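Local coordinates for Lmo2125 protein (Listeria monocytogenes serovar 1/2a, PDB 5TU0), which binds maltose and probably serves as the lipid-anchored, extracellular solute-binding component of a maltose transport system, at residues T154-F165 / Q227-G238. The protein carries 2 engineered substitutions. Residues are numbered along the deposited sequence; the frame is centred on the assembly and turned at random.
With GLC (alpha-D-glucopyranose), chain B.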
ATOM      1  N   THR A 154       5.807  22.736 -11.228  1.00 31.02           N
ATOM      2  CA  THR A 154       5.785  21.283 -11.088  1.00 30.52           C
ATOM      3  C   THR A 154       6.961  20.764 -10.271  1.00 29.63           C
ATOM      4  O   THR A 154       7.308  19.581 -10.388  1.00 30.37           O
ATOM      5  CB  THR A 154       5.786  20.589 -12.484  1.00 31.75           C
ATOM      6  OG1 THR A 154       6.934  21.017 -13.251  1.00 33.60           O
ATOM      7  CG2 THR A 154       4.508  20.919 -13.248  1.00 32.28           C
ATOM      8  N   GLY A 155       7.565  21.633  -9.450  1.00 29.27           N
ATOM      9  CA  GLY A 155       8.705  21.257  -8.602  1.00 29.16           C
ATOM     10  C   GLY A 155       8.406  19.997  -7.812  1.00 27.81           C
ATOM     11  O   GLY A 155       9.200  19.040  -7.806  1.00 28.93           O
ATOM     12  N   PHE A 156       7.252  20.006  -7.162  1.00 27.07           N
ATOM     13  CA  PHE A 156       6.748  18.859  -6.399  1.00 26.51           C
ATOM     14  C   PHE A 156       5.334  18.550  -6.877  1.00 26.16           C
ATOM     15  O   PHE A 156       4.529  19.475  -7.058  1.00 24.92           O
ATOM     16  CB  PHE A 156       6.729  19.163  -4.898  1.00 26.17           C
ATOM     17  CG  PHE A 156       5.891  18.200  -4.099  1.00 24.98           C
ATOM     18  CD1 PHE A 156       6.320  16.910  -3.888  1.00 25.52           C
ATOM     19  CD2 PHE A 156       4.663  18.588  -3.568  1.00 24.80           C
ATOM     20  CE1 PHE A 156       5.541  16.007  -3.164  1.00 24.49           C
ATOM     21  CE2 PHE A 156       3.888  17.694  -2.830  1.00 24.06           C
ATOM     22  CZ  PHE A 156       4.327  16.411  -2.634  1.00 24.13           C
ATOM     23  N   LEU A 157       5.030  17.261  -7.074  1.00 25.84           N
ATOM     24  CA  LEU A 157       3.681  16.849  -7.463  1.00 25.07           C
ATOM     25  C   LEU A 157       3.248  15.659  -6.644  1.00 24.27           C
ATOM     26  O   LEU A 157       4.068  14.798  -6.334  1.00 24.87           O
ATOM     27  CB  LEU A 157       3.623  16.443  -8.936  1.00 25.61           C
ATOM     28  CG  LEU A 157       4.011  17.484  -9.990  1.00 26.54           C
ATOM     29  CD1 LEU A 157       4.124  16.826 -11.359  1.00 27.29           C
ATOM     30  CD2 LEU A 157       3.022  18.638 -10.006  1.00 26.23           C
ATOM     31  N   ALA A 158       1.966  15.618  -6.306  1.00 23.47           N
ATOM     32  CA  ALA A 158       1.357  14.452  -5.614  1.00 23.08           C
ATOM     33  C   ALA A 158      -0.084  14.306  -6.100  1.00 22.84           C
ATOM     34  O   ALA A 158      -0.802  15.299  -6.233  1.00 22.86           O
ATOM     35  CB  ALA A 158       1.406  14.621  -4.112  1.00 22.28           C
ATOM     36  N   LYS A 159      -0.506  13.068  -6.362  1.00 23.12           N
ATOM     37  CA  LYS A 159      -1.853  12.804  -6.872  1.00 23.29           C
ATOM     38  C   LYS A 159      -2.892  12.912  -5.748  1.00 22.64           C
ATOM     39  O   LYS A 159      -3.597  11.930  -5.409  1.00 21.28           O
ATOM     40  CB  LYS A 159      -1.887  11.419  -7.524  1.00 24.26           C
ATOM     41  CG  LYS A 159      -3.103  11.161  -8.396  1.00 25.52           C
ATOM     42  CD  LYS A 159      -3.268   9.679  -8.708  1.00 26.97           C
ATOM     43  CE  LYS A 159      -4.536   9.424  -9.503  1.00 28.72           C
ATOM     44  NZ  LYS A 159      -4.853   7.971  -9.587  1.00 30.17           N
ATOM     45  N   TRP A 160      -3.027  14.108  -5.194  1.00 22.12           N
ATOM     46  CA  TRP A 160      -3.913  14.282  -4.064  1.00 22.72           C
ATOM     47  C   TRP A 160      -5.428  14.188  -4.324  1.00 22.93           C
ATOM     48  O   TRP A 160      -6.194  14.159  -3.363  1.00 22.64           O
ATOM     49  CB  TRP A 160      -3.545  15.512  -3.223  1.00 22.64           C
ATOM     50  CG  TRP A 160      -2.281  15.338  -2.388  1.00 22.94           C
ATOM     51  CD1 TRP A 160      -1.738  14.163  -1.920  1.00 23.27           C
ATOM     52  CD2 TRP A 160      -1.510  16.387  -1.793  1.00 23.31           C
ATOM     53  NE1 TRP A 160      -0.644  14.420  -1.136  1.00 22.67           N
ATOM     54  CE2 TRP A 160      -0.484  15.778  -1.038  1.00 23.64           C
ATOM     55  CE3 TRP A 160      -1.569  17.780  -1.854  1.00 23.91           C
ATOM     56  CZ2 TRP A 160       0.480  16.524  -0.351  1.00 23.72           C
ATOM     57  CZ3 TRP A 160      -0.613  18.515  -1.185  1.00 23.88           C
ATOM     58  CH2 TRP A 160       0.396  17.887  -0.438  1.00 23.86           C
ATOM     59  N   THR A 161      -5.852  14.088  -5.585  1.00 22.99           N
ATOM     60  CA  THR A 161      -7.273  13.847  -5.877  1.00 23.27           C
ATOM     61  C   THR A 161      -7.622  12.394  -5.538  1.00 23.22           C
ATOM     62  O   THR A 161      -8.789  12.056  -5.377  1.00 23.10           O
ATOM     63  CB  THR A 161      -7.649  14.098  -7.345  1.00 24.49           C
ATOM     64  OG1 THR A 161      -6.748  13.390  -8.209  1.00 24.92           O
ATOM     65  CG2 THR A 161      -7.583  15.580  -7.660  1.00 24.87           C
ATOM     66  N   ASP A 162      -6.596  11.544  -5.472  1.00 23.43           N
ATOM     67  CA  ASP A 162      -6.750  10.127  -5.168  1.00 24.01           C
ATOM     68  C   ASP A 162      -6.584   9.958  -3.646  1.00 22.81           C
ATOM     69  O   ASP A 162      -5.503  10.201  -3.090  1.00 21.41           O
ATOM     70  CB  ASP A 162      -5.696   9.330  -5.955  1.00 25.19           C
ATOM     71  CG  ASP A 162      -5.886   7.818  -5.871  1.00 27.17           C
ATOM     72  OD1 ASP A 162      -6.323   7.304  -4.827  1.00 26.23           O
ATOM     73  OD2 ASP A 162      -5.531   7.136  -6.857  1.00 29.70           O
ATOM     74  N   PHE A 163      -7.657   9.549  -2.973  1.00 22.31           N
ATOM     75  CA  PHE A 163      -7.617   9.369  -1.527  1.00 22.10           C
ATOM     76  C   PHE A 163      -6.531   8.408  -1.072  1.00 21.42           C
ATOM     77  O   PHE A 163      -6.004   8.557   0.017  1.00 20.78           O
ATOM     78  CB  PHE A 163      -8.975   8.913  -1.015  1.00 22.86           C
ATOM     79  CG  PHE A 163      -9.037   8.752   0.460  1.00 23.05           C
ATOM     80  CD1 PHE A 163      -8.901   9.851   1.292  1.00 23.81           C
ATOM     81  CD2 PHE A 163      -9.308   7.505   1.029  1.00 24.23           C
ATOM     82  CE1 PHE A 163      -8.982   9.709   2.664  1.00 24.04           C
ATOM     83  CE2 PHE A 163      -9.388   7.367   2.403  1.00 23.80           C
ATOM     84  CZ  PHE A 163      -9.229   8.469   3.212  1.00 23.73           C
ATOM     85  N   TYR A 164      -6.180   7.426  -1.894  1.00 21.83           N
ATOM     86  CA  TYR A 164      -5.083   6.533  -1.512  1.00 23.25           C
ATOM     87  C   TYR A 164      -3.781   7.316  -1.254  1.00 23.03           C
ATOM     88  O   TYR A 164      -3.001   6.979  -0.357  1.00 23.24           O
ATOM     89  CB  TYR A 164      -4.871   5.432  -2.556  1.00 25.61           C
ATOM     90  CG  TYR A 164      -3.792   4.473  -2.152  1.00 28.06           C
ATOM     91  CD1 TYR A 164      -4.057   3.422  -1.281  1.00 29.69           C
ATOM     92  CD2 TYR A 164      -2.493   4.643  -2.601  1.00 30.55           C
ATOM     93  CE1 TYR A 164      -3.048   2.553  -0.892  1.00 32.09           C
ATOM     94  CE2 TYR A 164      -1.489   3.790  -2.220  1.00 31.60           C
ATOM     95  CZ  TYR A 164      -1.771   2.749  -1.371  1.00 32.90           C
ATOM     96  OH  TYR A 164      -0.749   1.917  -1.004  1.00 38.11           O
ATOM     97  N   PHE A 165      -3.545   8.344  -2.062  1.00 22.23           N
ATOM     98  CA  PHE A 165      -2.386   9.212  -1.920  1.00 23.22           C
ATOM     99  C   PHE A 165      -2.535  10.284  -0.847  1.00 22.52           C
ATOM    100  O   PHE A 165      -1.626  10.487  -0.033  1.00 22.93           O
ATOM    101  CB  PHE A 165      -2.062   9.869  -3.276  1.00 24.32           C
ATOM    102  CG  PHE A 165      -1.451   8.923  -4.257  1.00 26.03           C
ATOM    103  CD1 PHE A 165      -2.234   8.025  -4.953  1.00 28.07           C
ATOM    104  CD2 PHE A 165      -0.084   8.936  -4.492  1.00 28.93           C
ATOM    105  CE1 PHE A 165      -1.671   7.133  -5.856  1.00 29.61           C
ATOM    106  CE2 PHE A 165       0.491   8.050  -5.395  1.00 29.05           C
ATOM    107  CZ  PHE A 165      -0.299   7.149  -6.079  1.00 30.03           C
ATOM    108  N   GLN A 227       5.651  14.097 -16.309  1.00 35.62           N
ATOM    109  CA  GLN A 227       6.534  15.190 -15.835  1.00 36.00           C
ATOM    110  C   GLN A 227       7.812  14.662 -15.169  1.00 35.56           C
ATOM    111  O   GLN A 227       8.920  15.154 -15.432  1.00 36.58           O
ATOM    112  CB  GLN A 227       5.799  16.127 -14.870  1.00 34.99           C
ATOM    113  CG  GLN A 227       4.616  16.866 -15.492  1.00 35.22           C
ATOM    114  CD  GLN A 227       5.026  17.875 -16.554  1.00 37.15           C
ATOM    115  OE1 GLN A 227       4.541  17.829 -17.692  1.00 38.67           O
ATOM    116  NE2 GLN A 227       5.915  18.783 -16.195  1.00 36.38           N
ATOM    117  N   PHE A 228       7.673  13.666 -14.306  1.00 33.74           N
ATOM    118  CA  PHE A 228       8.848  13.124 -13.642  1.00 34.10           C
ATOM    119  C   PHE A 228       9.796  12.407 -14.627  1.00 35.22           C
ATOM    120  O   PHE A 228      11.011  12.649 -14.616  1.00 36.95           O
ATOM    121  CB  PHE A 228       8.442  12.188 -12.509  1.00 32.20           C
ATOM    122  CG  PHE A 228       9.585  11.789 -11.634  1.00 32.28           C
ATOM    123  CD1 PHE A 228      10.165  12.705 -10.785  1.00 31.63           C
ATOM    124  CD2 PHE A 228      10.086  10.488 -11.657  1.00 34.08           C
ATOM    125  CE1 PHE A 228      11.228  12.351  -9.979  1.00 32.33           C
ATOM    126  CE2 PHE A 228      11.149  10.120 -10.840  1.00 33.73           C
ATOM    127  CZ  PHE A 228      11.715  11.052  -9.996  1.00 33.10           C
ATOM    128  N   VAL A 229       9.237  11.549 -15.485  1.00 36.52           N
ATOM    129  CA  VAL A 229      10.031  10.776 -16.469  1.00 38.43           C
ATOM    130  C   VAL A 229      10.697  11.668 -17.524  1.00 40.32           C
ATOM    131  O   VAL A 229      11.703  11.272 -18.128  1.00 41.18           O
ATOM    132  CB  VAL A 229       9.196   9.633 -17.121  1.00 39.23           C
ATOM    133  CG1 VAL A 229       9.948   8.954 -18.250  1.00 42.02           C
ATOM    134  CG2 VAL A 229       8.829   8.595 -16.071  1.00 38.72           C
ATOM    135  N   LYS A 230      10.169  12.874 -17.730  1.00 39.80           N
ATOM    136  CA  LYS A 230      10.775  13.799 -18.688  1.00 40.78           C
ATOM    137  C   LYS A 230      11.663  14.853 -18.039  1.00 39.17           C
ATOM    138  O   LYS A 230      12.099  15.790 -18.710  1.00 39.49           O
ATOM    139  CB  LYS A 230       9.696  14.440 -19.571  1.00 43.31           C
ATOM    140  CG  LYS A 230       9.099  13.436 -20.534  1.00 45.20           C
ATOM    141  CD  LYS A 230       7.994  14.024 -21.382  1.00 47.72           C
ATOM    142  CE  LYS A 230       7.540  13.008 -22.415  1.00 49.94           C
ATOM    143  NZ  LYS A 230       6.366  13.507 -23.178  1.00 51.82           N
ATOM    144  N   GLY A 231      11.958  14.692 -16.750  1.00 36.99           N
ATOM    145  CA  GLY A 231      12.840  15.636 -16.055  1.00 37.32           C
ATOM    146  C   GLY A 231      12.253  17.020 -15.781  1.00 36.76           C
ATOM    147  O   GLY A 231      13.000  17.986 -15.663  1.00 36.30           O
ATOM    148  N   LYS A 232      10.928  17.112 -15.663  1.00 36.16           N
ATOM    149  CA  LYS A 232      10.239  18.395 -15.419  1.00 36.32           C
ATOM    150  C   LYS A 232       9.689  18.540 -13.989  1.00 34.92           C
ATOM    151  O   LYS A 232       9.305  19.637 -13.584  1.00 34.08           O
ATOM    152  CB  LYS A 232       9.129  18.565 -16.442  1.00 38.43           C
ATOM    153  CG  LYS A 232       9.645  18.563 -17.876  1.00 42.02           C
ATOM    154  CD  LYS A 232       8.515  18.630 -18.879  1.00 44.69           C
ATOM    155  CE  LYS A 232       9.070  18.710 -20.289  1.00 48.82           C
ATOM    156  NZ  LYS A 232       7.967  18.866 -21.270  1.00 51.42           N
ATOM    157  N   ALA A 233       9.595  17.423 -13.258  1.00 33.63           N
ATOM    158  CA  ALA A 233       9.200  17.439 -11.850  1.00 32.09           C
ATOM    159  C   ALA A 233      10.405  16.957 -11.056  1.00 31.83           C
ATOM    160  O   ALA A 233      10.989  15.915 -11.387  1.00 32.80           O
ATOM    161  CB  ALA A 233       8.002  16.535 -11.603  1.00 30.81           C
ATOM    162  N   ALA A 234      10.781  17.702 -10.022  1.00 31.21           N
ATOM    163  CA  ALA A 234      11.959  17.370  -9.206  1.00 31.16           C
ATOM    164  C   ALA A 234      11.711  16.291  -8.157  1.00 30.30           C
ATOM    165  O   ALA A 234      12.626  15.518  -7.836  1.00 31.31           O
ATOM    166  CB  ALA A 234      12.497  18.618  -8.534  1.00 31.48           C
ATOM    167  N   ALA A 235      10.487  16.241  -7.638  1.00 29.05           N
ATOM    168  CA  ALA A 235      10.112  15.284  -6.604  1.00 28.19           C
ATOM    169  C   ALA A 235       8.624  14.981  -6.657  1.00 28.31           C
ATOM    170  O   ALA A 235       7.793  15.878  -6.890  1.00 26.15           O
ATOM    171  CB  ALA A 235      10.486  15.834  -5.230  1.00 28.25           C
ATOM    172  N   ILE A 236       8.279  13.710  -6.443  1.00 27.35           N
ATOM    173  CA  ILE A 236       6.891  13.317  -6.462  1.00 26.78           C
ATOM    174  C   ILE A 236       6.625  12.229  -5.447  1.00 26.27           C
ATOM    175  O   ILE A 236       7.544  11.490  -5.046  1.00 26.94           O
ATOM    176  CB  ILE A 236       6.445  12.735  -7.847  1.00 26.74           C
ATOM    177  CG1 ILE A 236       7.194  11.433  -8.190  1.00 27.29           C
ATOM    178  CG2 ILE A 236       6.675  13.731  -8.961  1.00 27.74           C
ATOM    179  CD1 ILE A 236       6.682  10.747  -9.444  1.00 27.97           C
ATOM    180  N   LEU A 237       5.371  12.131  -5.036  0.50 25.57           N
ATOM    181  CA  LEU A 237       4.921  11.071  -4.142  0.50 24.96           C
ATOM    182  C   LEU A 237       4.637   9.876  -5.045  0.50 25.50           C
ATOM    183  O   LEU A 237       4.059  10.056  -6.107  0.50 26.24           O
ATOM    184  CB  LEU A 237       3.657  11.536  -3.428  0.50 24.07           C
ATOM    185  CG  LEU A 237       3.058  10.685  -2.323  0.50 23.37           C
ATOM    186  CD1 LEU A 237       4.069  10.439  -1.218  0.50 23.13           C
ATOM    187  CD2 LEU A 237       1.825  11.391  -1.787  0.50 22.79           C
ATOM    188  N   GLY A 238       5.048   8.664  -4.655  1.00 26.49           N
ATOM    189  CA  GLY A 238       4.793   7.490  -5.475  1.00 26.67           C
ATOM    190  C   GLY A 238       4.953   6.194  -4.726  1.00 27.29           C
ATOM    191  O   GLY A 238       5.455   6.184  -3.609  1.00 27.01           O
TER
HETATM  192  C1  GLC B   2      -1.861   0.209  -4.899  1.00 88.80           C
HETATM  193  C2  GLC B   2      -2.376  -0.508  -3.647  1.00 87.08           C
HETATM  194  C3  GLC B   2      -3.890  -0.683  -3.686  1.00 87.46           C
HETATM  195  C4  GLC B   2      -4.560   0.665  -3.939  1.00 87.07           C
HETATM  196  C5  GLC B   2      -4.017   1.277  -5.230  1.00 87.43           C
HETATM  197  C6  GLC B   2      -4.668   2.630  -5.516  1.00 85.53           C
HETATM  198  O2  GLC B   2      -1.747  -1.788  -3.520  1.00 86.79           O
HETATM  199  O3  GLC B   2      -4.341  -1.245  -2.448  1.00 85.71           O
HETATM  200  O4  GLC B   2      -5.983   0.516  -4.012  1.00 86.97           O
HETATM  201  O5  GLC B   2      -2.593   1.425  -5.126  1.00 87.29           O
HETATM  202  O6  GLC B   2      -3.924   3.349  -6.510  1.00 85.30           O
HETATM  203  O   HOH W   1       1.564  11.159  -6.871  1.00 32.57           O
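Leu237 packs against Ala158, Trp160 and Phe165. Its CB lies beside the methyl of Ala158; CG stands anti to the backbone N (chi1 -173°), and CD2 lies in the angle between the Phe165 edge and the Trp160 ring. Leu237 CD2 comes to the edge of the Phe165 ring, near its plane, 4.1 Å from Phe165 CD2, the two side chains running past each other in opposite directions. The Trp160 side chain crosses Leu237 at about a right angle, its NE1 4.0 Å from Leu237 CD2; the polar need of that nitrogen is met by the hydroxyl of Tyr267. On one face of the same indole sits Ala158 CB. These side chains lie at the end of a short parallel pairing of strands 156-157 and 235-238, where the chain of 154-165 leaves the sheet, an illustration of how solute-binding proteins of this family build a lobe round a mixed sheet: strand 235-238 is bordered on its other edge by strand 105-121, antiparallel to it. Leu157 N donates to Ala235 O (3.1 Å), and Leu237 N returns a bond to Leu157 O (3.2 Å). Where the pairing begins, Gly155 O accepts from Ala235 N and, weakly, from Ala234 N. A water extends the ladder between Lys159 N and Leu237 O. On the Leu157 side of the sheet, Leu157 CD1 reaches Ala233 CB (3.9 Å) and Gln227 CB, while Leu157 CB lies against Ile236 CG2. Thr154 OG1, placed between its backbone N and carbonyl carbon (chi1 57°), donates to Lys232 O at 2.8 Å from above the carbonyl plane; the same hydroxyl is also hydrogen-bonded to Phe144 O. Asp162, last residue of the type I turn from Lys159, N-caps helix 163-172, its OD1 accepting from Tyr164 N. Tyr164, part of the sugar pocket, lays one ring face against a bound glucose, Tyr164 CD1 3.9 Å from glucose C4.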